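Local coordinates for protein probable mRNA-capping enzyme (Acanthamoeba polyphaga mimivirus, PDB 3BGY) that removes the terminal phosphate from the 5'-triphosphate end of mRNA, through the metal-dependent tunnel triphosphatase domain of a larger viral capping enzyme, at residues S106-R111 and I164-I170; I124-N128 and T147-L152; I12-S16 and L224-L229. All coordinates share one frame. Residue numbers count along the deposited sequence, not the author numbering.

Interaction 1 (S106-R111 and I164-I170); sequences SNDISR and ITGSERI
Residues 106-111 form the start of helix 106-115, facing a loop, 164-168, that runs into a strand at Arg-169. The register is Asn-107 CA to Gly-166 CA 5.5 Å, Arg-111 CA to Ile-164 CA 6.9 Å and Ser-106 CA to Ile-170 CA 7.6 Å; Gly-166 has a positive phi (105/-8). Asn-107 (chi1 t) makes the closest contact, ND2 to Gly-166 CA at 3.3 Å. Among apolar contacts, Ile-170 CD1 lies 4.0 Å from Ile-109 CG2 and 3.9 Å from Ser-106 CB, and Ile-164 CD1 meets Ser-110 CB at 3.9 Å. No direct hydrogen bond crosses; waters bridge. Water 1 joins Ser-106 OG (2.8 Å) to Gly-166 O and Glu-168 O, water 2 joins Asn-107 ND2 to Ile-164 O (both 3.2 Å), and water 3 joins Ser-110 OG (2.8 Å) to Glu-168 OE1 (2.7 Å). Glu-168 folds back (chi1 m, chi2 p) to accept Thr-165 N at OE2 and Gly-166 N at OE1, both 2.9 Å. This is water-mediated packing of a surface helix against the turn leading into a tunnel-barrel strand.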
# COMPACT_ATOMS: atom_id res chain seq x y z
N SER A 106 -6.92 23.73 1.78
CA SER A 106 -5.93 22.67 1.64
C SER A 106 -4.70 22.92 2.54
O SER A 106 -4.10 21.97 3.07
CB SER A 106 -5.53 22.44 0.19
OG SER A 106 -4.70 23.47 -0.28
N ASN A 107 -4.38 24.19 2.78
CA ASN A 107 -3.25 24.55 3.66
C ASN A 107 -3.57 24.19 5.11
O ASN A 107 -2.68 23.71 5.81
CB ASN A 107 -2.91 26.04 3.56
CG ASN A 107 -1.52 26.35 4.10
OD1 ASN A 107 -1.38 27.00 5.12
ND2 ASN A 107 -0.50 25.86 3.41
N ASP A 108 -4.84 24.35 5.51
CA ASP A 108 -5.32 24.00 6.87
C ASP A 108 -5.23 22.49 7.04
O ASP A 108 -4.87 22.01 8.12
CB ASP A 108 -6.79 24.38 7.08
CG ASP A 108 -6.99 25.88 7.37
OD1 ASP A 108 -6.01 26.56 7.73
OD2 ASP A 108 -8.14 26.35 7.25
N ILE A 109 -5.59 21.75 5.98
CA ILE A 109 -5.53 20.30 6.00
C ILE A 109 -4.08 19.79 6.08
O ILE A 109 -3.78 18.93 6.92
CB ILE A 109 -6.28 19.66 4.78
CG1 ILE A 109 -7.75 20.04 4.83
CG2 ILE A 109 -6.08 18.10 4.77
CD1 ILE A 109 -8.59 19.69 3.61
N SER A 110 -3.19 20.36 5.26
CA SER A 110 -1.78 19.95 5.26
C SER A 110 -1.11 20.21 6.60
O SER A 110 -0.42 19.33 7.14
CB SER A 110 -1.00 20.67 4.17
OG SER A 110 -1.46 20.32 2.89
N ARG A 111 -1.44 21.35 7.21
CA ARG A 111 -0.83 21.73 8.49
C ARG A 111 -1.32 20.79 9.59
O ARG A 111 -0.52 20.37 10.43
CB ARG A 111 -1.14 23.20 8.80
CG ARG A 111 -0.19 24.14 8.09
CD ARG A 111 -0.52 25.59 8.42
NE ARG A 111 -1.78 26.00 7.80
CZ ARG A 111 -2.44 27.12 8.09
NH1 ARG A 111 -1.98 27.96 9.01
NH2 ARG A 111 -3.54 27.42 7.41
N ILE A 164 5.50 22.74 4.91
CA ILE A 164 4.30 23.02 4.12
C ILE A 164 4.47 24.39 3.47
O ILE A 164 4.60 25.40 4.16
CB ILE A 164 3.02 22.96 5.01
CG1 ILE A 164 2.82 21.54 5.55
CG2 ILE A 164 1.78 23.44 4.23
CD1 ILE A 164 2.89 20.41 4.47
N THR A 165 4.53 24.40 2.14
CA THR A 165 4.68 25.65 1.38
C THR A 165 3.32 26.20 0.95
O THR A 165 3.18 27.40 0.70
CB THR A 165 5.57 25.48 0.12
OG1 THR A 165 4.90 24.67 -0.85
CG2 THR A 165 6.93 24.84 0.47
N GLY A 166 2.34 25.31 0.88
CA GLY A 166 1.00 25.70 0.44
C GLY A 166 0.70 25.24 -0.98
O GLY A 166 -0.43 25.37 -1.44
N SER A 167 1.70 24.71 -1.68
CA SER A 167 1.52 24.24 -3.05
C SER A 167 1.43 22.70 -3.13
O SER A 167 1.61 22.10 -4.20
CB SER A 167 2.67 24.75 -3.94
OG SER A 167 3.87 24.04 -3.70
N GLU A 168 1.20 22.08 -1.99
CA GLU A 168 1.07 20.61 -1.92
C GLU A 168 -0.24 20.15 -2.54
O GLU A 168 -1.25 20.87 -2.48
CB GLU A 168 1.05 20.13 -0.46
CG GLU A 168 2.38 20.23 0.30
CD GLU A 168 2.76 21.66 0.69
OE1 GLU A 168 1.85 22.50 0.85
OE2 GLU A 168 3.97 21.92 0.84
N ARG A 169 -0.21 18.96 -3.16
CA ARG A 169 -1.41 18.34 -3.70
C ARG A 169 -1.89 17.35 -2.62
O ARG A 169 -1.07 16.88 -1.82
CB ARG A 169 -1.10 17.57 -5.00
CG ARG A 169 -0.75 18.44 -6.22
CD ARG A 169 -0.21 17.55 -7.36
NE ARG A 169 -0.07 18.19 -8.69
CZ ARG A 169 0.96 18.97 -9.04
NH1 ARG A 169 1.94 19.23 -8.18
NH2 ARG A 169 1.06 19.41 -10.30
N ILE A 170 -3.19 17.12 -2.51
CA ILE A 170 -3.68 16.16 -1.52
C ILE A 170 -4.56 15.11 -2.19
O ILE A 170 -5.35 15.43 -3.09
CB ILE A 170 -4.48 16.81 -0.38
CG1 ILE A 170 -3.70 17.98 0.22
CG2 ILE A 170 -4.72 15.79 0.75
CD1 ILE A 170 -4.53 18.84 1.13
O HOH W 1 -1.99 22.89 -0.72
O HOH W 2 1.96 26.86 5.24
O HOH W 3 -0.76 22.71 1.62

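Interaction 2 (I124-N128 and T147-L152); sequences IVYKN and TEEIPL. With ACT (acetate ion), chain D.
Two extended strands run antiparallel, axes 4.5 Å apart at closest and directions 155° apart. Tyr-126/Ile-150 is a hydrogen-bonded pair (Tyr-126 N to Ile-150 O 3.0 Å, Ile-150 N to Tyr-126 O 2.9 Å), flanked by the non-hydrogen-bonded pairs Val-125/Pro-151 and Lys-127/Glu-149; Leu-152 N to Ile-124 O (2.9 Å) and Asn-128 N to Glu-148 O (3.0 Å) extend the ladder. On one face Leu-152 fills the hollow between Ile-124 and Tyr-126, its CB 4.1 Å from Ile-124 CG2 and its CD1 4.3 Å from Tyr-126 CB. Ile-150 CD1 sits at the Tyr-126 ring edge (chi1 t), 4.5 Å from CD2. Tyr-126 OH donates to OXT of an acetate, probably from the crystallisation liquor, at 2.6 Å. On the other face Val-125 CG1 rests 4.2 Å from Pro-151 CA; Lys-127 NZ and Glu-149 OE2, 4.3 Å apart, are beyond a salt bridge, and Glu-149 has a long, weak ion pair with Arg-85. The face with Lys-127 and Glu-149 probably turns toward the barrel interior, as expected for a hairpin walling the triphosphatase tunnel.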
# COMPACT_ATOMS: atom_id res chain seq x y z
N ILE A 124 2.02 6.83 10.00
CA ILE A 124 2.60 7.91 9.22
C ILE A 124 3.85 7.43 8.51
O ILE A 124 4.70 6.78 9.12
CB ILE A 124 2.98 9.11 10.14
CG1 ILE A 124 1.76 9.56 10.95
CG2 ILE A 124 3.52 10.25 9.33
CD1 ILE A 124 2.00 10.77 11.85
N VAL A 125 3.93 7.73 7.21
CA VAL A 125 5.07 7.33 6.41
C VAL A 125 5.48 8.43 5.44
O VAL A 125 4.67 9.23 4.98
CB VAL A 125 4.81 6.02 5.54
CG1 VAL A 125 4.60 4.78 6.41
CG2 VAL A 125 3.64 6.21 4.56
N TYR A 126 6.78 8.46 5.16
CA TYR A 126 7.32 9.36 4.16
C TYR A 126 7.76 8.41 3.05
O TYR A 126 8.59 7.53 3.25
CB TYR A 126 8.48 10.19 4.72
CG TYR A 126 9.16 11.01 3.64
CD1 TYR A 126 8.59 12.21 3.16
CD2 TYR A 126 10.37 10.56 3.07
CE1 TYR A 126 9.21 12.94 2.12
CE2 TYR A 126 11.00 11.27 2.05
CZ TYR A 126 10.41 12.46 1.58
OH TYR A 126 11.04 13.14 0.57
N LYS A 127 7.20 8.63 1.86
CA LYS A 127 7.45 7.77 0.72
C LYS A 127 8.35 8.46 -0.27
O LYS A 127 7.98 9.50 -0.82
CB LYS A 127 6.12 7.42 0.04
CG LYS A 127 5.17 6.60 0.88
CD LYS A 127 3.80 6.45 0.19
CE LYS A 127 3.71 5.22 -0.72
NZ LYS A 127 4.77 5.13 -1.77
N ASN A 128 9.55 7.92 -0.46
CA ASN A 128 10.50 8.51 -1.40
C ASN A 128 10.22 7.80 -2.73
O ASN A 128 10.71 6.69 -2.98
CB ASN A 128 11.97 8.29 -0.95
CG ASN A 128 13.00 8.89 -1.92
OD1 ASN A 128 12.69 9.21 -3.07
ND2 ASN A 128 14.23 8.98 -1.47
N THR A 147 10.20 0.00 -3.10
CA THR A 147 10.14 1.41 -2.75
C THR A 147 10.50 1.70 -1.31
O THR A 147 10.30 0.86 -0.42
CB THR A 147 8.77 2.04 -3.14
OG1 THR A 147 8.86 3.46 -3.08
CG2 THR A 147 7.65 1.52 -2.28
N GLU A 148 11.03 2.90 -1.09
CA GLU A 148 11.45 3.35 0.24
C GLU A 148 10.29 4.03 0.94
O GLU A 148 9.76 5.02 0.43
CB GLU A 148 12.62 4.30 0.10
CG GLU A 148 13.28 4.68 1.40
CD GLU A 148 14.36 5.76 1.22
OE1 GLU A 148 14.60 6.21 0.08
OE2 GLU A 148 14.97 6.13 2.23
N GLU A 149 9.93 3.52 2.11
CA GLU A 149 8.83 4.05 2.88
C GLU A 149 9.34 4.11 4.30
O GLU A 149 9.48 3.08 4.97
CB GLU A 149 7.59 3.13 2.77
CG GLU A 149 6.99 3.05 1.35
CD GLU A 149 5.62 2.38 1.27
OE1 GLU A 149 4.73 2.73 2.07
OE2 GLU A 149 5.44 1.52 0.38
N ILE A 150 9.58 5.32 4.78
CA ILE A 150 10.11 5.52 6.13
C ILE A 150 8.99 5.75 7.13
O ILE A 150 8.28 6.75 7.04
CB ILE A 150 11.12 6.70 6.13
CG1 ILE A 150 12.21 6.45 5.08
CG2 ILE A 150 11.73 6.90 7.54
CD1 ILE A 150 13.20 7.58 4.87
N PRO A 151 8.84 4.85 8.12
CA PRO A 151 7.76 5.04 9.09
C PRO A 151 8.19 6.02 10.16
O PRO A 151 9.35 6.06 10.57
CB PRO A 151 7.60 3.64 9.71
CG PRO A 151 8.37 2.73 8.81
CD PRO A 151 9.51 3.57 8.35
N LEU A 152 7.26 6.89 10.55
CA LEU A 152 7.51 7.84 11.62
C LEU A 152 6.76 7.23 12.78
O LEU A 152 5.54 7.10 12.72
CB LEU A 152 6.97 9.22 11.27
CG LEU A 152 7.82 10.13 10.40
CD1 LEU A 152 7.71 9.75 8.92
CD2 LEU A 152 7.34 11.56 10.60
C ACT D . 9.79 16.54 0.41
O ACT D . 10.19 17.82 0.19
OXT ACT D . 10.36 15.60 -0.09
CH3 ACT D . 8.65 16.28 1.31
O HOH W 4 3.56 5.22 11.94

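Interaction 3 (I12-S16 and L224-L229); sequences ITIFS and LESELL
Ile-14 is the apolar centre: with chi1 m and chi2 t it drives CD1 against Leu-228 CB (3.6 Å) and Leu-229 CG (3.8 Å), on the side of helix 221-235 that meets the N-terminal segment. Beside it, the Phe-15 ring brings CZ to 3.7 Å from Leu-228 CD1 and 4.4 Å from Leu-224 CD2, while Ile-12 CG2 touches Leu-229 CD2 at 4.2 Å. Trp-140, Ile-142 and Ile-144 lie behind Ile-14 and Phe-15, and Leu-228 reaches on to Val-40 and Phe-42. Further out, the irregular backbone of 12-16 passes closest to the helix where Ile-14 CA is 6.7 Å from Glu-225 CA. The extended Glu-225 side chain (chi1 and chi2 t) carries OE2 to two successive amides, Ile-14 N at 2.7 Å and Phe-15 N at 3.0 Å. Water 5 lies 3.1 Å from Phe-15 O and 3.0 Å from Glu-225 OE2, between the two acceptors. Ser-16 then N-caps helix 17-32. The chain's first ordered residues thus pack on its C-terminal helix, at one end of the barrel.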
# COMPACT_ATOMS: atom_id res chain seq x y z
N ILE A 12 5.95 -24.12 -16.26
CA ILE A 12 5.42 -22.74 -16.48
C ILE A 12 6.23 -21.73 -15.66
O ILE A 12 6.19 -21.73 -14.43
CB ILE A 12 3.90 -22.63 -16.07
CG1 ILE A 12 3.08 -23.76 -16.73
CG2 ILE A 12 3.32 -21.26 -16.49
CD1 ILE A 12 1.66 -23.93 -16.17
N THR A 13 7.01 -20.91 -16.36
CA THR A 13 7.82 -19.87 -15.72
C THR A 13 7.19 -18.52 -16.02
O THR A 13 6.64 -18.31 -17.11
CB THR A 13 9.31 -19.85 -16.21
OG1 THR A 13 9.36 -19.68 -17.63
CG2 THR A 13 10.03 -21.13 -15.81
N ILE A 14 7.26 -17.62 -15.06
CA ILE A 14 6.71 -16.27 -15.18
C ILE A 14 7.74 -15.28 -15.69
O ILE A 14 7.44 -14.47 -16.56
CB ILE A 14 6.15 -15.75 -13.80
CG1 ILE A 14 4.95 -16.61 -13.39
CG2 ILE A 14 5.69 -14.27 -13.88
CD1 ILE A 14 4.42 -16.27 -12.01
N PHE A 15 8.96 -15.39 -15.17
CA PHE A 15 10.02 -14.44 -15.51
C PHE A 15 10.94 -14.88 -16.63
O PHE A 15 11.32 -16.05 -16.71
CB PHE A 15 10.91 -14.15 -14.28
CG PHE A 15 10.14 -13.76 -13.04
CD1 PHE A 15 9.16 -12.75 -13.10
CD2 PHE A 15 10.38 -14.41 -11.81
CE1 PHE A 15 8.43 -12.39 -11.94
CE2 PHE A 15 9.66 -14.05 -10.66
CZ PHE A 15 8.69 -13.04 -10.73
N SER A 16 11.32 -13.91 -17.45
CA SER A 16 12.30 -14.15 -18.52
C SER A 16 13.65 -14.18 -17.79
O SER A 16 13.75 -13.79 -16.62
CB SER A 16 12.31 -12.97 -19.50
OG SER A 16 12.72 -11.79 -18.84
N LEU A 224 9.25 -17.07 -4.76
CA LEU A 224 8.37 -15.96 -5.17
C LEU A 224 7.58 -16.35 -6.42
O LEU A 224 6.36 -16.16 -6.46
CB LEU A 224 9.17 -14.70 -5.45
CG LEU A 224 8.43 -13.47 -6.01
CD1 LEU A 224 7.47 -12.91 -4.96
CD2 LEU A 224 9.40 -12.42 -6.45
N GLU A 225 8.26 -16.99 -7.38
CA GLU A 225 7.61 -17.38 -8.64
C GLU A 225 6.53 -18.41 -8.35
O GLU A 225 5.42 -18.29 -8.89
CB GLU A 225 8.64 -17.92 -9.64
CG GLU A 225 8.17 -17.96 -11.07
CD GLU A 225 9.32 -18.16 -12.07
OE1 GLU A 225 10.36 -18.75 -11.71
OE2 GLU A 225 9.19 -17.69 -13.21
N SER A 226 6.80 -19.36 -7.45
CA SER A 226 5.80 -20.37 -7.07
C SER A 226 4.60 -19.72 -6.39
O SER A 226 3.46 -20.08 -6.65
CB SER A 226 6.40 -21.39 -6.11
OG SER A 226 7.36 -22.19 -6.77
N GLU A 227 4.87 -18.72 -5.55
CA GLU A 227 3.77 -18.02 -4.86
C GLU A 227 2.94 -17.19 -5.84
O GLU A 227 1.71 -17.18 -5.76
CB GLU A 227 4.30 -17.14 -3.71
CG GLU A 227 4.71 -17.97 -2.51
CD GLU A 227 5.14 -17.17 -1.30
OE1 GLU A 227 4.96 -15.93 -1.29
OE2 GLU A 227 5.68 -17.79 -0.36
N LEU A 228 3.59 -16.60 -6.84
CA LEU A 228 2.86 -15.80 -7.82
C LEU A 228 2.01 -16.70 -8.71
O LEU A 228 0.91 -16.32 -9.09
CB LEU A 228 3.79 -14.94 -8.67
CG LEU A 228 4.60 -13.89 -7.92
CD1 LEU A 228 5.45 -13.11 -8.87
CD2 LEU A 228 3.68 -12.97 -7.15
N LEU A 229 2.53 -17.90 -9.03
CA LEU A 229 1.78 -18.87 -9.83
C LEU A 229 0.51 -19.31 -9.10
O LEU A 229 -0.54 -19.44 -9.71
CB LEU A 229 2.64 -20.09 -10.18
CG LEU A 229 3.56 -19.88 -11.38
CD1 LEU A 229 4.47 -21.09 -11.55
CD2 LEU A 229 2.74 -19.62 -12.65
O HOH W 5 12.03 -17.80 -14.20

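How the interactions relate
Interactions 1 and 2 reach the same antiparallel barrel, but only interaction 2 is built within it, from paired strands, its centre about 11 Å from that of the chain. Ile-14, Phe-15 and Leu-228 of interaction 3 pack on strand 142-152, which supplies 147-152 to interaction 2. Interactions 1 and 3 are peripheral, each centred about 22 Å out on opposite sides, about 43 Å apart, centre to centre. Each sets a helix against a non-helical segment, yet waters span the polar gap in 106-111/164-170, whereas in 12-16/224-229 a carboxylate binds backbone amides directly, beside an apolar centre in which four of eight touching residues are buried, against three of nine in interaction 1. In sequence, interaction 2 nests inside 1, and both inside 3.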